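Local atomic coordinates of dinoflagellate luciferase (Lingulodinium polyedrum, PDB entry 1VPR), a protein that emits blue light of 475 nm during the night phase by catalysing the oxidation of dinoflagellate luciferin, an open tetrapyrrole, with molecular oxygen, this chain being its third luciferase domain. Residues A[36-41]-A[58-63]; A[124-129]-A[265-270]; A[198-203]-A[275-280]; A[235-240]-A[323-328]; A[289-292]-A[297-300]. One frame throughout, in Å; residues are numbered along the deposited sequence.

Contact 1: A[36-41]-A[58-63]; sequences PEFHED and FHYLLE
Pro-36 and Phe-38 pack against Tyr-60 and Leu-61 in an apolar contact that lays an irregular loop along one side of helix 57-65. Both pieces belong to the helical bundle part of the domain. No hydrogen bond joins the two segments; the contact is van der Waals packing, and the four side chains suit it: a rigid proline ring, two aromatic rings and one branched leucine. CB of Pro-36 meets Tyr-60 CE2 at 3.6 Å, the two side chains crossing at about a right angle. Tyr-60 CG stands anti to the backbone N (chi1 174°), which carries the ring away from the helix toward the loop. Its far end is polar and still accommodated, because the OH is hydrogen-bonded to His-34 and Asn-28. Phe-38, with CG beside its own backbone N (chi1 -62°), brings the CE2-CZ end of its ring to the two helix residues: CE2 lies 3.9 Å from Tyr-60 CD2, again with the side chains roughly perpendicular. Met-47 of strand 47-49 touches both of these rings and Phe-54 meets Tyr-60 edge-to-face, so the loop is bound into a wider hydrophobic cluster. At the other corner, one methyl of Leu-61, CD2, rests 3.7 Å from Phe-38 CZ.

Contact 2: A[124-129]-A[265-270]; sequences AMCKGF and WEMESG
Cys-126 presses its sulfur, SG, against the terminal methyl of Met-267, CE, at 3.6 Å, joining the end of helix 120-126 to the beta-hairpin turn between strands 259-266 and 271-282 of the barrel. Met-267 is present as selenomethionine. It folds back on itself, with chi2 -53° and chi3 -51°, and that curl turns CE toward the thiol; a small, polarisable sulfur makes a good neighbour for a methyl in this buried spot, where Cys-140 and Tyr-131 also pack. A type II turn runs from Cys-126 to Phe-129, with Gly-128 at a positive phi that suits glycine. Lys-127, the second residue of the turn, lies on the exposed side of the contact. Its CE comes 4.0 Å from Glu-268 O and 4.1 Å from Glu-268 CG, so the lysine methylene loosely brushes the glutamate. Despite opposite charges, Lys-127 NZ and Glu-268 OE2 stand 6.4 Å apart, which is no salt bridge; Glu-268 OE1 accepts from the backbone N of Asn-247. The hairpin turn is braced through Glu-266: its O receives both Gly-270 N and Ser-269 N, and Arg-271 salt-bridges its OE1 and hydrogen-bonds Ser-269, whose OG donates to the anti lone pair of Glu-266 OE1 at 2.5 Å.

Contact 3: A[198-203]-A[275-280]; sequences DHHQTG and IERRAF
His-200 meets Ile-275 and Arg-277 in a small buried contact between the loop after helix 187-197 and a strand of the calycin barrel. Its close-packed part has an apolar half, in which Ile-275 CD1 lies 3.8 Å from His-200 CB and 4.0 Å from His-200 CG, with the two side chains crossing at about a right angle. The CG1-CD1 arm of the isoleucine is extended, chi1 179° and chi2 178°, and this longer branch reaches out from the strand to the base of the imidazole. At the far end of the ring Arg-277 NH2 stands 3.5 Å from His-200 CE1, a close polar approach without a hydrogen bond, ring and guanidinium being 77° apart in plane. Arg-277 NE is held by Gln-290 OE1, which helps to place the arginine. With an alanine in place of His-200, lacking the imidazole, a gap would probably open beside Arg-277 and only a CB would remain to meet the isoleucine methyl. The looser side belongs to partly exposed residues away from this packing: Gln-201, whose NE2 turns back to Asp-198 O, and Arg-278, which forms a salt bridge from NE to the syn lone pair of Glu-276 OE2. Within the sheet, the loop is hydrogen-bonded to strand 285-294 and packs on its neighbour 271-282, whose Ile-275 and Arg-277 also meet Trp-252 of strand 247-253.

Contact 4: A[235-240]-A[323-328]; sequences GHYFYE and TALAGR
Leu-325 O accepts the N-H of Arg-328 at 2.8 Å, closing a type I' turn just where helix 321-324 meets Tyr-237 of the barrel. The contact itself is apolar. Ala-324 CB sits over the centre of one face of the Tyr-237 ring, 3.4 Å from the centroid and 11° off the ring normal, a CH-pi contact. Its methyl lies 3.4 to 3.9 Å from all six ring carbons, and the small alanine lets the helix come this close to the ring. Leu-325 adds a second touch: CG lies beside its backbone N (chi1 -55°), and methyl CD2 reaches Tyr-237 CE1 at 3.8 Å. The tyrosine is fixed at its backbone too, its N being hydrogen-bonded to Asp-321 OD1, and Trp-145, Leu-143 and Leu-249 pack around the ring. With a serine in place of Tyr-237, the aromatic face would be gone and Ala-324 and Leu-325 would probably be left over a gap, weakening the seat of the helix on the strand. Helix 321-324 packs beside strand 237-241, an outermost strand of the sheet as counted in this chain. The helix itself ends in a Schellman motif, with Ala-326 as the C-prime residue at positive phi, Ala-326 N bonded to Thr-323 O, and Gly-327 N bonded back to a carbonyl in the preceding turn of the helix.

Contact 5: A[289-292]-A[297-300]; sequences RQAT and KISF
Arg-289 and Phe-300 lie side by side and point the same way across a beta hairpin, strands 285-294 and 297-307 of the barrel. The arginine chain, extended at first and then bent at chi3 (65°), runs along the ring with its CD 3.7 Å from Phe-300 CD2. Phe-300 CE2 falls over one face of the guanidinium, whose plane is turned 55° from that of the ring; NH1 makes a salt bridge with Asp-103. Opposite Phe-300 in the non-hydrogen-bonded pair is Ala-291, small enough to let the ring lean across to it, CB to CE2 3.6 Å. Ile-298, two residues back on the same strand, lays its CG2 over a face of this ring toward the rim. Phe-300, Ala-291 and Ile-298 thus form an apolar patch, flanked by the aliphatic part of Arg-289 and next to Leu-106 and Ala-100. The side chains of Thr-292 and Ser-299 make the other face more polar. Between the strands these two form the hydrogen-bonded pair, Thr-292 N to Ser-299 O at 2.9 Å and Ser-299 N to Thr-292 O at 2.7 Å, both nearly straight. Thr-292 OG1 also bonds to His-200 O, and a water donates to Thr-292 OG1 and to Ser-299 O, 2.7 Å from each.

In the fold
Contact 1 comes first along the chain and stands apart in the helical bundle domain, its centre about 23 to 30 Å from those of the other four, none of which it touches. Contacts 2 to 5 all belong to the catalytic domain and share the ten-stranded antiparallel sheet of its calycin barrel. Contacts 3 and 5 are close, about 6 Å between centres, on adjoining strands 271-282, 285-294 and 297-307. Contacts 2 and 4, about 14 Å between centres, join the end of helix 120-126 to the turn after strand 259-266, and helix 321-324 to strand 237-241; Glu-266 and His-199 link contacts 2 and 3. The segments of contacts 2, 3 and 4 cross along the chain, and contact 5 is nested within the loop closed by contact 4, tying remote pieces into one barrel.

Contact 1: A[36-41]-A[58-63]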
# COMPACT_ATOMS: atom_id res chain seq x y z
N PRO A 36 -5.74 7.67 13.81
CA PRO A 36 -6.62 8.81 14.10
C PRO A 36 -8.01 8.33 14.51
O PRO A 36 -8.37 7.17 14.27
CB PRO A 36 -6.64 9.56 12.78
CG PRO A 36 -6.69 8.43 11.79
CD PRO A 36 -5.71 7.39 12.36
N GLU A 37 -8.78 9.22 15.12
CA GLU A 37 -10.14 8.89 15.55
C GLU A 37 -11.14 9.73 14.74
O GLU A 37 -11.25 10.95 14.94
CB GLU A 37 -10.30 9.15 17.05
N PHE A 38 -11.85 9.06 13.84
CA PHE A 38 -12.84 9.72 13.00
C PHE A 38 -14.21 9.61 13.64
O PHE A 38 -14.57 8.54 14.13
CB PHE A 38 -12.91 9.04 11.63
CG PHE A 38 -11.64 9.11 10.85
CD1 PHE A 38 -10.89 7.96 10.62
CD2 PHE A 38 -11.19 10.32 10.35
CE1 PHE A 38 -9.71 8.03 9.89
CE2 PHE A 38 -10.01 10.41 9.62
CZ PHE A 38 -9.27 9.25 9.39
N HIS A 39 -14.97 10.71 13.63
CA HIS A 39 -16.31 10.73 14.21
C HIS A 39 -16.94 9.35 14.09
O HIS A 39 -16.85 8.70 13.04
CB HIS A 39 -17.19 11.77 13.48
N GLU A 40 -17.56 8.89 15.17
CA GLU A 40 -18.20 7.58 15.20
C GLU A 40 -18.97 7.29 13.91
O GLU A 40 -18.89 6.19 13.37
CB GLU A 40 -19.14 7.49 16.41
N ASP A 41 -19.69 8.29 13.42
CA ASP A 41 -20.51 8.13 12.22
C ASP A 41 -19.76 7.80 10.91
O ASP A 41 -20.07 6.80 10.23
CB ASP A 41 -21.39 9.39 12.03
N PHE A 58 -12.44 13.61 5.80
CA PHE A 58 -11.82 13.66 4.48
C PHE A 58 -10.83 14.82 4.42
O PHE A 58 -9.78 14.70 3.80
CB PHE A 58 -12.87 13.82 3.38
CG PHE A 58 -13.66 12.56 3.11
CD1 PHE A 58 -15.02 12.51 3.38
CD2 PHE A 58 -13.04 11.45 2.56
CE1 PHE A 58 -15.75 11.36 3.11
CE2 PHE A 58 -13.76 10.29 2.28
CZ PHE A 58 -15.12 10.24 2.56
N HIS A 59 -11.17 15.94 5.06
CA HIS A 59 -10.27 17.09 5.07
C HIS A 59 -8.98 16.76 5.82
O HIS A 59 -7.91 17.29 5.50
CB HIS A 59 -10.93 18.30 5.72
CG HIS A 59 -12.00 18.92 4.88
ND1 HIS A 59 -13.21 18.31 4.65
CD2 HIS A 59 -11.99 20.05 4.13
CE1 HIS A 59 -13.91 19.04 3.80
NE2 HIS A 59 -13.19 20.10 3.47
N TYR A 60 -9.09 15.89 6.83
CA TYR A 60 -7.91 15.50 7.59
C TYR A 60 -7.03 14.63 6.69
O TYR A 60 -5.81 14.80 6.62
CB TYR A 60 -8.33 14.70 8.82
CG TYR A 60 -7.16 14.12 9.60
CD1 TYR A 60 -6.28 14.94 10.32
CD2 TYR A 60 -6.94 12.74 9.63
CE1 TYR A 60 -5.23 14.39 11.05
CE2 TYR A 60 -5.90 12.18 10.36
CZ TYR A 60 -5.05 13.00 11.07
OH TYR A 60 -4.01 12.44 11.78
N LEU A 61 -7.67 13.69 6.00
CA LEU A 61 -6.94 12.81 5.09
C LEU A 61 -6.24 13.62 3.99
O LEU A 61 -5.11 13.33 3.62
CB LEU A 61 -7.91 11.79 4.45
CG LEU A 61 -8.54 10.77 5.40
CD1 LEU A 61 -9.31 9.76 4.56
CD2 LEU A 61 -7.46 10.09 6.24
N LEU A 62 -6.91 14.65 3.48
CA LEU A 62 -6.28 15.47 2.45
C LEU A 62 -5.00 16.07 2.95
O LEU A 62 -3.99 16.09 2.24
CB LEU A 62 -7.21 16.59 1.97
CG LEU A 62 -8.14 16.25 0.82
CD1 LEU A 62 -8.83 17.54 0.37
CD2 LEU A 62 -7.35 15.65 -0.35
N GLU A 63 -5.01 16.56 4.19
CA GLU A 63 -3.81 17.15 4.72
C GLU A 63 -2.76 16.06 4.99
O GLU A 63 -1.57 16.30 4.83
CB GLU A 63 -4.10 17.92 6.00
CG GLU A 63 -2.94 18.74 6.49
CD GLU A 63 -3.31 19.57 7.71
OE1 GLU A 63 -2.96 19.18 8.85
OE2 GLU A 63 -3.99 20.60 7.51

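Contact 2: A[124-129]-A[265-270]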
# COMPACT_ATOMS: atom_id res chain seq x y z
N ALA A 124 -16.34 -13.84 9.51
CA ALA A 124 -16.90 -13.68 10.84
C ALA A 124 -15.94 -14.14 11.93
O ALA A 124 -15.80 -13.49 12.96
CB ALA A 124 -18.23 -14.45 10.94
N MSE A 125 -15.28 -15.26 11.71
CA MSE A 125 -14.33 -15.79 12.69
C MSE A 125 -13.18 -14.83 12.99
O MSE A 125 -12.69 -14.77 14.12
CB MSE A 125 -13.73 -17.09 12.19
CG MSE A 125 -14.73 -18.16 11.91
SE MSE A 125 -13.85 -19.59 10.99
CE MSE A 125 -15.33 -20.25 9.97
N CYS A 126 -12.75 -14.10 11.96
CA CYS A 126 -11.63 -13.17 12.12
C CYS A 126 -12.01 -11.82 12.69
O CYS A 126 -11.13 -11.06 13.09
CB CYS A 126 -10.93 -12.98 10.77
SG CYS A 126 -10.23 -14.50 10.08
N LYS A 127 -13.30 -11.51 12.73
CA LYS A 127 -13.72 -10.21 13.27
C LYS A 127 -13.20 -10.05 14.68
O LYS A 127 -13.42 -10.91 15.53
CB LYS A 127 -15.26 -10.09 13.26
CG LYS A 127 -15.81 -9.09 12.27
CD LYS A 127 -15.58 -9.55 10.83
CE LYS A 127 -15.53 -8.37 9.86
NZ LYS A 127 -16.72 -7.47 9.97
N GLY A 128 -12.48 -8.95 14.93
CA GLY A 128 -11.93 -8.70 16.26
C GLY A 128 -10.61 -9.40 16.60
O GLY A 128 -10.11 -9.26 17.73
N PHE A 129 -10.05 -10.14 15.65
CA PHE A 129 -8.79 -10.85 15.87
C PHE A 129 -7.66 -9.86 16.16
O PHE A 129 -7.72 -8.72 15.70
CB PHE A 129 -8.48 -11.66 14.61
CG PHE A 129 -7.16 -12.39 14.66
CD1 PHE A 129 -6.12 -12.03 13.79
CD2 PHE A 129 -6.97 -13.48 15.51
CE1 PHE A 129 -4.91 -12.75 13.77
CE2 PHE A 129 -5.77 -14.21 15.50
CZ PHE A 129 -4.74 -13.84 14.63
N TRP A 265 -5.26 -9.84 0.96
CA TRP A 265 -6.53 -10.31 1.47
C TRP A 265 -7.08 -9.23 2.38
O TRP A 265 -6.46 -8.90 3.38
CB TRP A 265 -6.36 -11.58 2.31
CG TRP A 265 -6.27 -12.83 1.51
CD1 TRP A 265 -5.14 -13.54 1.22
CD2 TRP A 265 -7.36 -13.54 0.90
NE1 TRP A 265 -5.46 -14.65 0.46
CE2 TRP A 265 -6.81 -14.68 0.26
CE3 TRP A 265 -8.74 -13.33 0.84
CZ2 TRP A 265 -7.61 -15.60 -0.44
CZ3 TRP A 265 -9.54 -14.25 0.14
CH2 TRP A 265 -8.96 -15.37 -0.48
N GLU A 266 -8.24 -8.68 2.01
CA GLU A 266 -8.90 -7.65 2.81
C GLU A 266 -9.79 -8.47 3.74
O GLU A 266 -10.87 -8.94 3.34
CB GLU A 266 -9.72 -6.74 1.90
CG GLU A 266 -10.46 -5.60 2.59
CD GLU A 266 -11.25 -4.77 1.59
OE1 GLU A 266 -12.24 -5.31 1.05
OE2 GLU A 266 -10.86 -3.60 1.33
N MSE A 267 -9.34 -8.63 4.98
CA MSE A 267 -10.01 -9.47 5.94
C MSE A 267 -11.46 -9.16 6.28
O MSE A 267 -12.25 -10.08 6.50
CB MSE A 267 -9.18 -9.55 7.22
CG MSE A 267 -7.74 -10.07 7.02
SE MSE A 267 -7.70 -11.75 6.07
CE MSE A 267 -8.99 -12.71 7.16
N GLU A 268 -11.84 -7.90 6.32
CA GLU A 268 -13.23 -7.59 6.66
C GLU A 268 -14.27 -7.90 5.59
O GLU A 268 -15.47 -7.94 5.89
CB GLU A 268 -13.34 -6.13 7.09
CG GLU A 268 -12.60 -5.85 8.37
CD GLU A 268 -11.09 -5.95 8.22
OE1 GLU A 268 -10.53 -5.36 7.27
OE2 GLU A 268 -10.46 -6.61 9.07
N SER A 269 -13.83 -8.12 4.35
CA SER A 269 -14.74 -8.41 3.23
C SER A 269 -14.51 -9.81 2.65
O SER A 269 -15.35 -10.35 1.92
CB SER A 269 -14.54 -7.39 2.12
OG SER A 269 -13.28 -7.59 1.48
N GLY A 270 -13.37 -10.41 2.99
CA GLY A 270 -13.05 -11.74 2.49
C GLY A 270 -12.60 -11.71 1.04
O GLY A 270 -12.49 -12.77 0.40

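Contact 3: A[198-203]-A[275-280]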
# COMPACT_ATOMS: atom_id res chain seq x y z
N ASP A 198 -9.93 2.52 -0.85
CA ASP A 198 -9.04 1.99 0.19
C ASP A 198 -7.81 1.29 -0.36
O ASP A 198 -7.79 0.74 -1.48
CB ASP A 198 -9.80 1.05 1.15
CG ASP A 198 -9.24 1.08 2.59
OD1 ASP A 198 -9.73 0.33 3.47
OD2 ASP A 198 -8.31 1.88 2.86
N HIS A 199 -6.77 1.34 0.47
CA HIS A 199 -5.48 0.76 0.18
C HIS A 199 -4.98 0.87 -1.25
O HIS A 199 -4.89 1.98 -1.76
CB HIS A 199 -5.39 -0.70 0.72
CG HIS A 199 -6.51 -1.60 0.28
ND1 HIS A 199 -6.47 -2.30 -0.91
CD2 HIS A 199 -7.67 -1.94 0.88
CE1 HIS A 199 -7.57 -3.03 -1.02
NE2 HIS A 199 -8.32 -2.82 0.05
N HIS A 200 -4.68 -0.24 -1.92
CA HIS A 200 -4.11 -0.10 -3.26
C HIS A 200 -5.05 0.16 -4.41
O HIS A 200 -4.63 0.07 -5.56
CB HIS A 200 -3.20 -1.29 -3.57
CG HIS A 200 -2.05 -1.38 -2.62
ND1 HIS A 200 -1.21 -0.32 -2.37
CD2 HIS A 200 -1.60 -2.41 -1.85
CE1 HIS A 200 -0.29 -0.69 -1.49
NE2 HIS A 200 -0.50 -1.95 -1.16
N GLN A 201 -6.31 0.47 -4.11
CA GLN A 201 -7.27 0.82 -5.14
C GLN A 201 -6.92 2.21 -5.67
O GLN A 201 -7.22 2.53 -6.82
CB GLN A 201 -8.69 0.78 -4.58
CG GLN A 201 -9.20 -0.66 -4.51
CD GLN A 201 -10.43 -0.83 -3.64
OE1 GLN A 201 -11.41 -1.41 -4.07
NE2 GLN A 201 -10.36 -0.36 -2.42
N THR A 202 -6.28 3.02 -4.83
CA THR A 202 -5.81 4.34 -5.25
C THR A 202 -4.41 4.50 -4.67
O THR A 202 -4.01 3.71 -3.83
CB THR A 202 -6.69 5.52 -4.74
OG1 THR A 202 -6.78 5.47 -3.31
CG2 THR A 202 -8.07 5.43 -5.33
N GLY A 203 -3.67 5.52 -5.09
CA GLY A 203 -2.35 5.65 -4.53
C GLY A 203 -2.19 6.78 -3.52
O GLY A 203 -3.07 7.65 -3.36
N ILE A 275 -2.68 -7.91 -7.62
CA ILE A 275 -2.00 -6.70 -8.05
C ILE A 275 -0.63 -6.88 -8.66
O ILE A 275 0.04 -7.89 -8.41
CB ILE A 275 -1.91 -5.77 -6.80
CG1 ILE A 275 -1.20 -4.44 -7.10
CG2 ILE A 275 -1.14 -6.51 -5.66
CD1 ILE A 275 -1.16 -3.54 -5.86
N GLU A 276 -0.23 -5.92 -9.50
CA GLU A 276 1.12 -5.93 -10.05
C GLU A 276 1.65 -4.51 -10.07
O GLU A 276 0.86 -3.53 -10.09
CB GLU A 276 1.18 -6.49 -11.49
CG GLU A 276 0.45 -5.68 -12.57
CD GLU A 276 1.06 -5.93 -13.94
OE1 GLU A 276 0.96 -7.09 -14.41
OE2 GLU A 276 1.66 -4.99 -14.53
N ARG A 277 2.98 -4.38 -10.02
CA ARG A 277 3.64 -3.08 -10.16
C ARG A 277 4.75 -3.37 -11.15
O ARG A 277 5.49 -4.33 -10.95
CB ARG A 277 4.27 -2.57 -8.87
CG ARG A 277 3.27 -1.91 -7.90
CD ARG A 277 3.90 -1.69 -6.52
NE ARG A 277 3.02 -0.88 -5.68
CZ ARG A 277 3.21 -0.67 -4.38
NH1 ARG A 277 4.27 -1.20 -3.78
NH2 ARG A 277 2.34 0.06 -3.68
N ARG A 278 4.85 -2.56 -12.20
CA ARG A 278 5.91 -2.73 -13.18
C ARG A 278 6.54 -1.39 -13.49
O ARG A 278 5.85 -0.36 -13.54
CB ARG A 278 5.38 -3.38 -14.48
CG ARG A 278 4.45 -2.53 -15.33
CD ARG A 278 4.16 -3.22 -16.68
NE ARG A 278 3.31 -4.41 -16.52
CZ ARG A 278 2.91 -5.19 -17.53
NH1 ARG A 278 2.13 -6.23 -17.28
NH2 ARG A 278 3.29 -4.93 -18.78
N ALA A 279 7.86 -1.40 -13.68
CA ALA A 279 8.61 -0.19 -14.01
C ALA A 279 9.04 -0.29 -15.47
O ALA A 279 9.50 -1.34 -15.91
CB ALA A 279 9.84 -0.07 -13.12
N PHE A 280 8.93 0.81 -16.21
CA PHE A 280 9.32 0.81 -17.63
C PHE A 280 9.61 2.24 -18.07
O PHE A 280 9.11 3.20 -17.47
CB PHE A 280 8.21 0.19 -18.49
CG PHE A 280 6.86 0.80 -18.25
CD1 PHE A 280 6.47 1.94 -18.95
CD2 PHE A 280 6.01 0.28 -17.28
CE1 PHE A 280 5.25 2.57 -18.68
CE2 PHE A 280 4.80 0.89 -17.00
CZ PHE A 280 4.41 2.04 -17.70

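Contact 4: A[235-240]-A[323-328]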
# COMPACT_ATOMS: atom_id res chain seq x y z
N GLY A 235 7.56 -13.44 -1.78
CA GLY A 235 6.94 -14.69 -1.36
C GLY A 235 6.54 -14.81 0.11
O GLY A 235 6.00 -15.86 0.52
N HIS A 236 6.79 -13.76 0.90
CA HIS A 236 6.46 -13.79 2.32
C HIS A 236 5.40 -12.78 2.72
O HIS A 236 5.39 -11.65 2.24
CB HIS A 236 7.74 -13.59 3.15
CG HIS A 236 8.72 -14.72 3.02
ND1 HIS A 236 8.68 -15.83 3.83
CD2 HIS A 236 9.73 -14.93 2.14
CE1 HIS A 236 9.63 -16.68 3.46
NE2 HIS A 236 10.28 -16.15 2.43
N TYR A 237 4.50 -13.20 3.60
CA TYR A 237 3.39 -12.36 4.05
C TYR A 237 3.79 -11.18 4.93
O TYR A 237 4.83 -11.17 5.58
CB TYR A 237 2.39 -13.20 4.87
CG TYR A 237 1.21 -13.74 4.09
CD1 TYR A 237 1.23 -15.03 3.57
CD2 TYR A 237 0.08 -12.97 3.88
CE1 TYR A 237 0.15 -15.53 2.86
CE2 TYR A 237 -1.00 -13.45 3.18
CZ TYR A 237 -0.96 -14.74 2.68
OH TYR A 237 -2.03 -15.20 1.99
N PHE A 238 2.94 -10.16 4.90
CA PHE A 238 3.13 -9.03 5.78
C PHE A 238 1.75 -8.50 6.05
O PHE A 238 0.79 -8.78 5.33
CB PHE A 238 4.13 -7.97 5.23
CG PHE A 238 3.72 -7.33 3.94
CD1 PHE A 238 3.20 -6.04 3.93
CD2 PHE A 238 3.94 -7.98 2.73
CE1 PHE A 238 2.89 -5.40 2.71
CE2 PHE A 238 3.65 -7.36 1.52
CZ PHE A 238 3.12 -6.06 1.51
N TYR A 239 1.64 -7.75 7.13
CA TYR A 239 0.37 -7.23 7.58
C TYR A 239 0.28 -5.72 7.34
O TYR A 239 1.20 -4.98 7.70
CB TYR A 239 0.25 -7.56 9.07
CG TYR A 239 -0.84 -6.81 9.80
CD1 TYR A 239 -2.14 -6.79 9.30
CD2 TYR A 239 -0.58 -6.13 11.00
CE1 TYR A 239 -3.17 -6.12 9.97
CE2 TYR A 239 -1.59 -5.45 11.68
CZ TYR A 239 -2.89 -5.46 11.15
OH TYR A 239 -3.93 -4.85 11.81
N GLU A 240 -0.81 -5.29 6.72
CA GLU A 240 -1.03 -3.87 6.48
C GLU A 240 -2.24 -3.32 7.23
O GLU A 240 -3.37 -3.52 6.80
CB GLU A 240 -1.22 -3.59 4.98
CG GLU A 240 0.03 -3.73 4.14
CD GLU A 240 0.88 -2.46 4.15
OE1 GLU A 240 0.87 -1.71 5.16
OE2 GLU A 240 1.59 -2.23 3.14
N THR A 323 1.03 -16.49 11.06
CA THR A 323 -0.36 -16.08 11.24
C THR A 323 -1.18 -16.31 9.98
O THR A 323 -2.19 -17.02 9.99
CB THR A 323 -0.45 -14.59 11.63
OG1 THR A 323 0.17 -14.38 12.90
CG2 THR A 323 -1.93 -14.14 11.71
N ALA A 324 -0.72 -15.74 8.86
CA ALA A 324 -1.44 -15.85 7.61
C ALA A 324 -1.68 -17.28 7.11
O ALA A 324 -2.75 -17.55 6.54
CB ALA A 324 -0.73 -15.03 6.53
N LEU A 325 -0.70 -18.17 7.27
CA LEU A 325 -0.87 -19.55 6.84
C LEU A 325 -1.30 -20.45 8.01
O LEU A 325 -1.35 -21.68 7.89
CB LEU A 325 0.44 -20.07 6.21
CG LEU A 325 1.02 -19.23 5.05
CD1 LEU A 325 2.32 -19.90 4.55
CD2 LEU A 325 -0.02 -19.14 3.90
N ALA A 326 -1.63 -19.84 9.15
CA ALA A 326 -2.04 -20.59 10.33
C ALA A 326 -1.09 -21.75 10.62
O ALA A 326 -1.53 -22.87 10.90
CB ALA A 326 -3.47 -21.15 10.15
N GLY A 327 0.20 -21.48 10.52
CA GLY A 327 1.19 -22.51 10.80
C GLY A 327 1.32 -23.63 9.79
O GLY A 327 2.04 -24.59 10.05
N ARG A 328 0.66 -23.53 8.64
CA ARG A 328 0.76 -24.61 7.66
C ARG A 328 1.76 -24.37 6.54
O ARG A 328 1.53 -23.55 5.65
CB ARG A 328 -0.63 -24.88 7.03
CG ARG A 328 -0.60 -26.07 6.06
CD ARG A 328 -1.93 -26.34 5.35
NE ARG A 328 -1.76 -27.34 4.30
CZ ARG A 328 -2.72 -27.73 3.44
NH1 ARG A 328 -2.45 -28.64 2.52
NH2 ARG A 328 -3.94 -27.20 3.52

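Contact 5: A[289-292]-A[297-300]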
# COMPACT_ATOMS: atom_id res chain seq x y z
N ARG A 289 3.69 1.45 -13.19
CA ARG A 289 2.26 1.32 -13.26
C ARG A 289 1.82 0.26 -12.28
O ARG A 289 2.31 -0.86 -12.28
CB ARG A 289 1.77 0.92 -14.67
CG ARG A 289 0.23 0.83 -14.74
CD ARG A 289 -0.26 0.24 -16.07
NE ARG A 289 0.14 -1.17 -16.24
CZ ARG A 289 0.16 -1.81 -17.41
NH1 ARG A 289 0.54 -3.07 -17.48
NH2 ARG A 289 -0.18 -1.17 -18.53
N GLN A 290 0.88 0.64 -11.42
CA GLN A 290 0.32 -0.27 -10.42
C GLN A 290 -1.09 -0.63 -10.90
O GLN A 290 -1.88 0.25 -11.23
CB GLN A 290 0.23 0.47 -9.09
CG GLN A 290 -0.38 -0.30 -7.93
CD GLN A 290 -0.34 0.51 -6.66
OE1 GLN A 290 0.73 0.91 -6.20
NE2 GLN A 290 -1.52 0.77 -6.09
N ALA A 291 -1.41 -1.93 -10.95
CA ALA A 291 -2.72 -2.35 -11.40
C ALA A 291 -3.29 -3.31 -10.37
O ALA A 291 -2.73 -4.39 -10.13
CB ALA A 291 -2.60 -3.06 -12.79
N THR A 292 -4.41 -2.91 -9.76
CA THR A 292 -5.07 -3.71 -8.73
C THR A 292 -6.45 -4.15 -9.21
O THR A 292 -7.22 -3.35 -9.72
CB THR A 292 -5.27 -2.89 -7.46
OG1 THR A 292 -4.03 -2.30 -7.08
CG2 THR A 292 -5.76 -3.78 -6.32
N LYS A 297 -12.91 -5.57 -11.75
CA LYS A 297 -12.62 -4.15 -11.85
C LYS A 297 -11.15 -3.86 -11.59
O LYS A 297 -10.65 -4.14 -10.50
CB LYS A 297 -13.49 -3.37 -10.84
CG LYS A 297 -13.19 -1.88 -10.81
CD LYS A 297 -14.07 -1.11 -9.83
CE LYS A 297 -13.96 0.40 -9.98
NZ LYS A 297 -14.82 1.14 -9.05
N ILE A 298 -10.49 -3.33 -12.54
CA ILE A 298 -9.07 -3.01 -12.44
C ILE A 298 -8.87 -1.53 -12.19
O ILE A 298 -9.39 -0.71 -12.95
CB ILE A 298 -8.32 -3.37 -13.73
CG1 ILE A 298 -8.46 -4.86 -14.02
CG2 ILE A 298 -6.84 -3.00 -13.58
CD1 ILE A 298 -7.84 -5.30 -15.32
N SER A 299 -8.12 -1.19 -11.14
CA SER A 299 -7.81 0.22 -10.81
C SER A 299 -6.31 0.46 -11.02
O SER A 299 -5.50 -0.29 -10.48
CB SER A 299 -8.15 0.52 -9.35
OG SER A 299 -9.53 0.33 -9.09
N PHE A 300 -5.95 1.50 -11.80
CA PHE A 300 -4.55 1.83 -12.08
C PHE A 300 -4.01 3.05 -11.32
O PHE A 300 -4.72 4.03 -11.10
CB PHE A 300 -4.33 2.12 -13.58
CG PHE A 300 -4.62 0.95 -14.48
CD1 PHE A 300 -5.87 0.82 -15.10
CD2 PHE A 300 -3.66 -0.03 -14.69
CE1 PHE A 300 -6.14 -0.27 -15.91
CE2 PHE A 300 -3.92 -1.13 -15.50
CZ PHE A 300 -5.16 -1.25 -16.11
O HOH W 1 -3.88 0.03 -8.34